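Local structure of mannitol dehydrogenase (Helicobacter pylori, 3TWO) at residues A49-E52 with I57-M60; V193-A198 with Q300-F305; D247-L252 with V277-H282. The protein probably catalyses the NADP(H)-dependent interconversion of cinnamyl-type alcohols and their aldehydes, as a zinc-containing alcohol dehydrogenase. All blocks are in the same frame, centred on the assembly; numbering follows the deposited sequence.

Overall arrangement
The three contacts are separate: their centres lie 30 to 32 Å apart, and none touches another. Contact 1 belongs to the GroES-like region and is local, joining the end of helix 43-49 to the loop that follows it. Contacts 2 and 3 both lie in the nucleotide-binding region but use different helices. Contact 2 is buried, with its centre about 14 Å from that of the chain, and rests on aromatic and methionine side chains. Contact 3 lies farther out, about 26 Å from the centre of the chain, where the second subunit packs against it. Its chemistry is mixed, with a water bridge beside a leucine-phenylalanine contact. Contact 1, by contrast, is dominated by two direct hydrogen bonds.

Contact 1 (A49-E52 with I57-M60)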
loop_
_atom_site.group_PDB
_atom_site.type_symbol
_atom_site.label_atom_id
_atom_site.label_comp_id
_atom_site.label_asym_id
_atom_site.label_seq_id
_atom_site.Cartn_x
_atom_site.Cartn_y
_atom_site.Cartn_z
ATOM N N ALA B 49 11.568 23.649 -8.551
ATOM C CA ALA B 49 12.524 24.783 -8.680
ATOM C C ALA B 49 13.902 24.419 -8.164
ATOM O O ALA B 49 14.941 24.850 -8.736
ATOM C CB ALA B 49 12.014 26.023 -7.952
ATOM N N TYR B 50 13.928 23.610 -7.090
ATOM C CA TYR B 50 15.174 23.296 -6.474
ATOM C C TYR B 50 15.714 21.957 -6.890
ATOM O O TYR B 50 16.656 21.511 -6.309
ATOM C CB TYR B 50 14.994 23.343 -4.962
ATOM C CG TYR B 50 14.765 24.746 -4.458
ATOM C CD1 TYR B 50 14.360 24.980 -3.137
ATOM C CD2 TYR B 50 14.965 25.857 -5.316
ATOM C CE1 TYR B 50 14.139 26.302 -2.670
ATOM C CE2 TYR B 50 14.771 27.196 -4.851
ATOM C CZ TYR B 50 14.357 27.394 -3.553
ATOM O OH TYR B 50 14.178 28.680 -3.130
ATOM N N SER B 51 15.084 21.284 -7.856
ATOM C CA SER B 51 15.593 19.963 -8.259
ATOM C C SER B 51 15.616 18.934 -7.112
ATOM O O SER B 51 16.578 18.198 -6.959
ATOM C CB SER B 51 17.010 20.101 -8.890
ATOM O OG SER B 51 16.877 20.882 -10.095
ATOM N N GLU B 52 14.549 18.866 -6.328
ATOM C CA GLU B 52 14.540 17.984 -5.142
ATOM C C GLU B 52 14.084 16.600 -5.513
ATOM O O GLU B 52 14.276 15.643 -4.751
ATOM C CB GLU B 52 13.669 18.599 -4.010
ATOM C CG GLU B 52 14.443 19.762 -3.335
ATOM C CD GLU B 52 13.647 20.564 -2.268
ATOM O OE1 GLU B 52 12.422 20.368 -2.063
ATOM O OE2 GLU B 52 14.278 21.431 -1.635
ATOM N N ILE B 57 14.363 21.367 -15.538
ATOM C CA ILE B 57 14.547 22.072 -16.816
ATOM C C ILE B 57 14.535 23.583 -16.510
ATOM O O ILE B 57 13.491 24.110 -16.083
ATOM C CB ILE B 57 13.431 21.644 -17.858
ATOM C CG1 ILE B 57 13.488 20.128 -18.138
ATOM C CG2 ILE B 57 13.587 22.458 -19.211
ATOM C CD1 ILE B 57 12.084 19.491 -18.500
ATOM N N TYR B 58 15.663 24.255 -16.775
ATOM C CA TYR B 58 15.912 25.681 -16.500
ATOM C C TYR B 58 16.181 26.431 -17.792
ATOM O O TYR B 58 16.804 25.866 -18.665
ATOM C CB TYR B 58 17.159 25.852 -15.591
ATOM C CG TYR B 58 16.958 25.209 -14.235
ATOM C CD1 TYR B 58 17.560 23.969 -13.920
ATOM C CD2 TYR B 58 16.139 25.836 -13.275
ATOM C CE1 TYR B 58 17.342 23.385 -12.662
ATOM C CE2 TYR B 58 15.922 25.259 -12.039
ATOM C CZ TYR B 58 16.506 24.023 -11.750
ATOM O OH TYR B 58 16.261 23.493 -10.505
ATOM N N PRO B 59 15.721 27.703 -17.929
ATOM C CA PRO B 59 14.949 28.490 -16.981
ATOM C C PRO B 59 13.532 27.959 -16.728
ATOM O O PRO B 59 12.789 27.546 -17.687
ATOM C CB PRO B 59 14.880 29.885 -17.612
ATOM C CG PRO B 59 15.024 29.684 -19.086
ATOM C CD PRO B 59 15.923 28.413 -19.225
ATOM N N MET B 60 13.147 27.967 -15.467
ATOM C CA MET B 60 11.884 27.327 -15.083
ATOM C C MET B 60 10.898 28.353 -14.574
ATOM O O MET B 60 11.253 29.248 -13.802
ATOM C CB MET B 60 12.112 26.311 -13.987
ATOM C CG MET B 60 10.847 25.556 -13.516
ATOM S SD MET B 60 11.127 24.352 -12.164
ATOM C CE MET B 60 12.418 23.315 -12.864
#
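The phenol of Y58 reaches across to A49 and S51, the turn where helix 43-49 ends. Its CG stands beside the backbone N and anti to the carbonyl carbon (chi1 -63°), which carries the ring out from the 57-60 loop with its hydroxyl leading. Past CB and CG the ring flanks divide the work. CE2 passes 3.5 Å from A49 O, while CE1 comes within 3.6 Å of S51 OG, both oxygens lying near the ring plane. At the tip, Y58 OH donates to A49 O over 2.6 Å and accepts from S51 OG over 2.7 Å. The bond to A49 O makes a C=O...donor angle of 123° and arrives from above the carbonyl plane, 56° out of it.

S51 has positive phi and is the C-prime residue of a Schellman motif, in which E52 N bonds back to H47 O. Beside the phenol, M60 directs its SD to 3.7 Å from A49 N, a van der Waals approach.

S51 OG also bonds to G56 N, so the hydroxyls form a relay from the loop backbone to the helix end. The two bonds on Y58 OH restrict its rotation and supply A49 O, at the last helical residue, with a side-chain donor.

Contact 2 (V193-A198 with Q300-F305)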
loop_
_atom_site.group_PDB
_atom_site.type_symbol
_atom_site.label_atom_id
_atom_site.label_comp_id
_atom_site.label_asym_id
_atom_site.label_seq_id
_atom_site.Cartn_x
_atom_site.Cartn_y
_atom_site.Cartn_z
ATOM N N VAL B 193 -8.610 18.956 5.279
ATOM C CA VAL B 193 -9.423 19.267 6.457
ATOM C C VAL B 193 -10.833 19.818 6.118
ATOM O O VAL B 193 -11.832 19.313 6.609
ATOM C CB VAL B 193 -8.680 20.212 7.441
ATOM C CG1 VAL B 193 -9.707 20.761 8.526
ATOM C CG2 VAL B 193 -7.548 19.482 8.154
ATOM N N LYS B 194 -10.908 20.846 5.268
ATOM C CA LYS B 194 -12.185 21.424 4.908
ATOM C C LYS B 194 -13.113 20.449 4.204
ATOM O O LYS B 194 -14.287 20.366 4.554
ATOM C CB LYS B 194 -12.017 22.690 4.069
ATOM C CG LYS B 194 -11.383 23.823 4.891
ATOM C CD LYS B 194 -10.595 24.778 3.988
ATOM C CE LYS B 194 -10.322 26.105 4.663
ATOM N NZ LYS B 194 -11.407 27.044 4.337
ATOM N N TYR B 195 -12.593 19.720 3.226
ATOM C CA TYR B 195 -13.417 18.762 2.513
ATOM C C TYR B 195 -13.883 17.679 3.484
ATOM O O TYR B 195 -15.044 17.341 3.483
ATOM C CB TYR B 195 -12.655 18.116 1.308
ATOM C CG TYR B 195 -12.423 19.082 0.148
ATOM C CD1 TYR B 195 -11.162 19.173 -0.496
ATOM C CD2 TYR B 195 -13.460 19.887 -0.316
ATOM C CE1 TYR B 195 -10.940 20.069 -1.526
ATOM C CE2 TYR B 195 -13.276 20.750 -1.371
ATOM C CZ TYR B 195 -12.004 20.852 -1.966
ATOM O OH TYR B 195 -11.849 21.766 -2.997
ATOM N N ALA B 196 -12.974 17.112 4.279
ATOM C CA ALA B 196 -13.403 15.991 5.187
ATOM C C ALA B 196 -14.437 16.435 6.174
ATOM O O ALA B 196 -15.399 15.725 6.388
ATOM C CB ALA B 196 -12.222 15.318 5.893
ATOM N N VAL B 197 -14.284 17.635 6.732
ATOM C CA VAL B 197 -15.318 18.173 7.614
ATOM C C VAL B 197 -16.643 18.371 6.846
ATOM O O VAL B 197 -17.690 17.961 7.339
ATOM C CB VAL B 197 -14.942 19.547 8.238
ATOM C CG1 VAL B 197 -16.179 20.155 9.098
ATOM C CG2 VAL B 197 -13.723 19.430 9.076
ATOM N N ALA B 198 -16.613 18.978 5.658
ATOM C CA ALA B 198 -17.841 19.152 4.859
ATOM C C ALA B 198 -18.476 17.789 4.505
ATOM O O ALA B 198 -19.669 17.712 4.285
ATOM C CB ALA B 198 -17.520 19.918 3.579
ATOM N N GLN B 300 -13.121 19.617 -12.628
ATOM C CA GLN B 300 -14.334 20.411 -12.838
ATOM C C GLN B 300 -15.377 20.101 -11.745
ATOM O O GLN B 300 -15.961 21.024 -11.163
ATOM C CB GLN B 300 -14.951 20.174 -14.223
ATOM C CG GLN B 300 -16.154 21.109 -14.529
ATOM C CD GLN B 300 -15.712 22.558 -14.655
ATOM O OE1 GLN B 300 -14.900 22.866 -15.529
ATOM N NE2 GLN B 300 -16.186 23.467 -13.719
ATOM N N GLU B 301 -15.614 18.824 -11.471
ATOM C CA GLU B 301 -16.556 18.478 -10.435
ATOM C C GLU B 301 -16.143 19.132 -9.103
ATOM O O GLU B 301 -16.972 19.669 -8.371
ATOM C CB GLU B 301 -16.572 16.952 -10.277
ATOM C CG GLU B 301 -17.436 16.446 -9.099
ATOM C CD GLU B 301 -17.134 14.956 -8.766
ATOM O OE1 GLU B 301 -16.925 14.633 -7.566
ATOM O OE2 GLU B 301 -17.063 14.141 -9.716
ATOM N N MET B 302 -14.861 19.095 -8.797
ATOM C CA MET B 302 -14.355 19.620 -7.489
ATOM C C MET B 302 -14.509 21.150 -7.406
ATOM O O MET B 302 -14.994 21.709 -6.388
ATOM C CB MET B 302 -12.892 19.165 -7.238
ATOM C CG MET B 302 -12.119 19.847 -6.075
ATOM S SD MET B 302 -11.504 21.507 -6.549
ATOM C CE MET B 302 -11.424 22.324 -5.040
ATOM N N VAL B 303 -14.122 21.839 -8.466
ATOM C CA VAL B 303 -14.317 23.297 -8.459
ATOM C C VAL B 303 -15.789 23.664 -8.307
ATOM O O VAL B 303 -16.133 24.544 -7.509
ATOM C CB VAL B 303 -13.650 23.991 -9.718
ATOM C CG1 VAL B 303 -14.130 25.470 -9.878
ATOM C CG2 VAL B 303 -12.076 23.902 -9.589
ATOM N N ASP B 304 -16.666 22.957 -9.033
ATOM C CA ASP B 304 -18.118 23.231 -8.941
ATOM C C ASP B 304 -18.601 23.042 -7.498
ATOM O O ASP B 304 -19.393 23.862 -6.990
ATOM C CB ASP B 304 -18.942 22.296 -9.882
ATOM C CG ASP B 304 -18.696 22.583 -11.374
ATOM O OD1 ASP B 304 -18.115 23.632 -11.740
ATOM O OD2 ASP B 304 -19.034 21.727 -12.192
ATOM N N PHE B 305 -18.150 21.937 -6.865
ATOM C CA PHE B 305 -18.558 21.578 -5.522
ATOM C C PHE B 305 -18.097 22.685 -4.560
ATOM O O PHE B 305 -18.861 23.140 -3.715
ATOM C CB PHE B 305 -17.875 20.237 -5.130
ATOM C CG PHE B 305 -18.158 19.782 -3.713
ATOM C CD1 PHE B 305 -19.372 19.192 -3.372
ATOM C CD2 PHE B 305 -17.185 19.889 -2.723
ATOM C CE1 PHE B 305 -19.633 18.734 -2.033
ATOM C CE2 PHE B 305 -17.417 19.417 -1.400
ATOM C CZ PHE B 305 -18.651 18.851 -1.062
#
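Y195 runs one flank of its ring past the phenyl group of F305, with CD2 of Y195 4.1 Å from CE2 of F305. The two side chains run antiparallel past one another. Y195 CD2 lies near the plane of the F305 ring, at its edge, whereas F305 CE2 stands obliquely to the tyrosine ring, so the pair is not a face-to-face stack. F305 gets there by setting CG anti to the backbone N (chi1 177°), extending the ring from helix 296-308 toward helix 187-198.

Farther along the phenol, M302 crosses Y195 at about a right angle. Its CG and SD each lie 3.6 Å from Y195 OH, and the bend at chi2 (-79°) turns the thioether over to that end of the ring. The terminal methyl is modelled implausibly close to the hydroxyl, so the exact placement of CE is doubtful and carries no weight here. The polar partner of Y195 OH is S306 OG, one helical turn on from M302, whose carbonyl O also bonds that serine. A buried hydroxyl is thus satisfied by the helix it packs against.

Elsewhere on helix 296-308, Q300 NE2 donates to D304 OD1 over 2.8 Å, an i to i+4 bond, while Q300 OE1 bonds S145 N of strand 144-145.

Helix 158-171 completes the setting: Y166 meets the Y195 ring edge-to-face and also touches M302, while L169 packs on Y195. The other flank of helix 187-198, the helix that follows the glycine-rich turn of the Rossmann-type fold, lies on strand 202-206, where V193, A196 and V197 all meet V203.

Contact 3 (D247-L252 with V277-H282); sequences DLKDYL and VFDFIH
OD2 of D279 is gripped by the backbone N of S276, the residue just before helix 277-282, and, at 2.6 Å, by a water that ties it to K249. The same water accepts from K249 NZ at 2.9 Å, linking two helices of the Rossmann-type nucleotide-binding domain. Their short axes run nearly parallel, 17° apart, with a closest approach of 11.1 Å.

K249 NZ stays 4.5 Å from D279 OD1, too far for a salt bridge, so the direct touch is made by the lysine's methylene chain: CD of K249 lies 3.4 Å from OD1 of D279, the side chains crossing at about a right angle. Bends at chi3 (-52°) and chi4 (-74°) curl the ammonium back to D247, the N-cap of helix 248-252. There OD2 of D247 accepts from K249 N at 2.8 Å and forms a salt bridge with K249 NZ at 3.1 Å, the two donors arriving from opposite faces of the carboxylate plane. Lying between two carboxylates, the ammonium would probably ease their mutual repulsion.

Deeper in, L252 and F280 both rest on V288 of strand 287-290, and F280 also packs on F280 of the second subunit, placing the contact beside the dimer interface. L252 meets its neighbour through one methyl, CD2, 4.5 Å from CD2 of F280.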
loop_
_atom_site.group_PDB
_atom_site.type_symbol
_atom_site.label_atom_id
_atom_site.label_comp_id
_atom_site.label_asym_id
_atom_site.label_seq_id
_atom_site.Cartn_x
_atom_site.Cartn_y
_atom_site.Cartn_z
ATOM N N ASP B 247 8.521 8.778 8.739
ATOM C CA ASP B 247 8.462 7.339 8.697
ATOM C C ASP B 247 7.003 6.979 8.408
ATOM O O ASP B 247 6.130 7.235 9.233
ATOM C CB ASP B 247 8.975 6.766 10.041
ATOM C CG ASP B 247 8.844 5.248 10.120
ATOM O OD1 ASP B 247 9.296 4.655 11.114
ATOM O OD2 ASP B 247 8.308 4.624 9.190
ATOM N N LEU B 248 6.735 6.423 7.219
ATOM C CA LEU B 248 5.380 5.995 6.907
ATOM C C LEU B 248 4.792 5.065 8.025
ATOM O O LEU B 248 3.587 5.066 8.222
ATOM C CB LEU B 248 5.317 5.274 5.508
ATOM C CG LEU B 248 5.428 6.164 4.299
ATOM C CD1 LEU B 248 5.864 5.374 3.023
ATOM C CD2 LEU B 248 4.129 6.989 4.082
ATOM N N LYS B 249 5.613 4.239 8.701
ATOM C CA LYS B 249 5.042 3.321 9.702
ATOM C C LYS B 249 4.309 4.016 10.821
ATOM O O LYS B 249 3.349 3.476 11.333
ATOM C CB LYS B 249 6.069 2.344 10.332
ATOM C CG LYS B 249 6.650 1.370 9.291
ATOM C CD LYS B 249 7.784 0.468 9.891
ATOM C CE LYS B 249 8.888 1.241 10.611
ATOM N NZ LYS B 249 9.780 1.955 9.591
ATOM N N ASP B 250 4.766 5.216 11.189
ATOM C CA ASP B 250 4.173 5.974 12.297
ATOM C C ASP B 250 2.720 6.293 12.006
ATOM O O ASP B 250 1.961 6.430 12.943
ATOM C CB ASP B 250 4.923 7.293 12.487
ATOM C CG ASP B 250 6.255 7.094 13.110
ATOM O OD1 ASP B 250 6.459 6.107 13.841
ATOM O OD2 ASP B 250 7.098 7.950 12.878
ATOM N N TYR B 251 2.383 6.474 10.727
ATOM C CA TYR B 251 0.975 6.672 10.260
ATOM C C TYR B 251 0.235 5.394 9.963
ATOM O O TYR B 251 -0.928 5.281 10.335
ATOM C CB TYR B 251 0.868 7.628 9.070
ATOM C CG TYR B 251 1.222 9.024 9.561
ATOM C CD1 TYR B 251 2.532 9.543 9.415
ATOM C CD2 TYR B 251 0.273 9.786 10.294
ATOM C CE1 TYR B 251 2.866 10.836 9.940
ATOM C CE2 TYR B 251 0.595 11.074 10.842
ATOM C CZ TYR B 251 1.864 11.590 10.633
ATOM O OH TYR B 251 2.150 12.834 11.192
ATOM N N LEU B 252 0.890 4.447 9.283
ATOM C CA LEU B 252 0.226 3.212 8.906
ATOM C C LEU B 252 -0.263 2.481 10.156
ATOM O O LEU B 252 -1.375 1.979 10.192
ATOM C CB LEU B 252 1.149 2.319 8.032
ATOM C CG LEU B 252 0.648 0.930 7.597
ATOM C CD1 LEU B 252 -0.603 1.049 6.681
ATOM C CD2 LEU B 252 1.702 0.141 6.849
ATOM N N VAL B 277 8.001 -5.000 2.285
ATOM C CA VAL B 277 7.080 -6.127 2.549
ATOM C C VAL B 277 6.909 -6.468 4.065
ATOM O O VAL B 277 5.787 -6.766 4.527
ATOM C CB VAL B 277 7.417 -7.463 1.691
ATOM C CG1 VAL B 277 7.377 -7.157 0.237
ATOM C CG2 VAL B 277 8.800 -8.069 2.035
ATOM N N PHE B 278 8.008 -6.418 4.820
ATOM C CA PHE B 278 7.980 -6.697 6.276
ATOM C C PHE B 278 7.117 -5.675 6.993
ATOM O O PHE B 278 6.374 -6.052 7.849
ATOM C CB PHE B 278 9.416 -6.755 6.857
ATOM C CG PHE B 278 10.159 -8.000 6.460
ATOM C CD1 PHE B 278 10.671 -8.151 5.139
ATOM C CD2 PHE B 278 10.309 -9.051 7.374
ATOM C CE1 PHE B 278 11.352 -9.344 4.757
ATOM C CE2 PHE B 278 10.980 -10.240 7.025
ATOM C CZ PHE B 278 11.509 -10.409 5.710
ATOM N N ASP B 279 7.205 -4.395 6.613
ATOM C CA ASP B 279 6.362 -3.375 7.198
ATOM C C ASP B 279 4.895 -3.617 6.925
ATOM O O ASP B 279 4.086 -3.474 7.863
ATOM C CB ASP B 279 6.702 -1.974 6.696
ATOM C CG ASP B 279 8.179 -1.608 6.913
ATOM O OD1 ASP B 279 8.759 -2.064 7.906
ATOM O OD2 ASP B 279 8.758 -0.860 6.098
ATOM N N PHE B 280 4.530 -3.960 5.671
ATOM C CA PHE B 280 3.109 -4.218 5.376
ATOM C C PHE B 280 2.545 -5.404 6.162
ATOM O O PHE B 280 1.450 -5.320 6.699
ATOM C CB PHE B 280 2.856 -4.444 3.900
ATOM C CG PHE B 280 2.844 -3.179 3.099
ATOM C CD1 PHE B 280 3.942 -2.816 2.301
ATOM C CD2 PHE B 280 1.742 -2.347 3.115
ATOM C CE1 PHE B 280 3.890 -1.611 1.521
ATOM C CE2 PHE B 280 1.714 -1.153 2.340
ATOM C CZ PHE B 280 2.781 -0.804 1.556
ATOM N N ILE B 281 3.311 -6.484 6.247
ATOM C CA ILE B 281 2.846 -7.693 6.892
ATOM C C ILE B 281 2.779 -7.487 8.404
ATOM O O ILE B 281 1.826 -7.958 9.063
ATOM C CB ILE B 281 3.722 -8.894 6.472
ATOM C CG1 ILE B 281 3.324 -9.266 5.020
ATOM C CG2 ILE B 281 3.568 -10.114 7.425
ATOM C CD1 ILE B 281 4.365 -10.014 4.261
ATOM N N HIS B 282 3.738 -6.742 8.955
ATOM C CA HIS B 282 3.687 -6.517 10.388
ATOM C C HIS B 282 2.444 -5.688 10.732
ATOM O O HIS B 282 1.758 -5.955 11.757
ATOM C CB HIS B 282 4.955 -5.826 10.878
ATOM C CG HIS B 282 4.918 -5.450 12.326
ATOM N ND1 HIS B 282 5.048 -4.139 12.762
ATOM C CD2 HIS B 282 4.777 -6.204 13.442
ATOM C CE1 HIS B 282 5.013 -4.110 14.084
ATOM N NE2 HIS B 282 4.846 -5.348 14.518
HETATM O O HOH W 1 10.103 1.209 6.843
#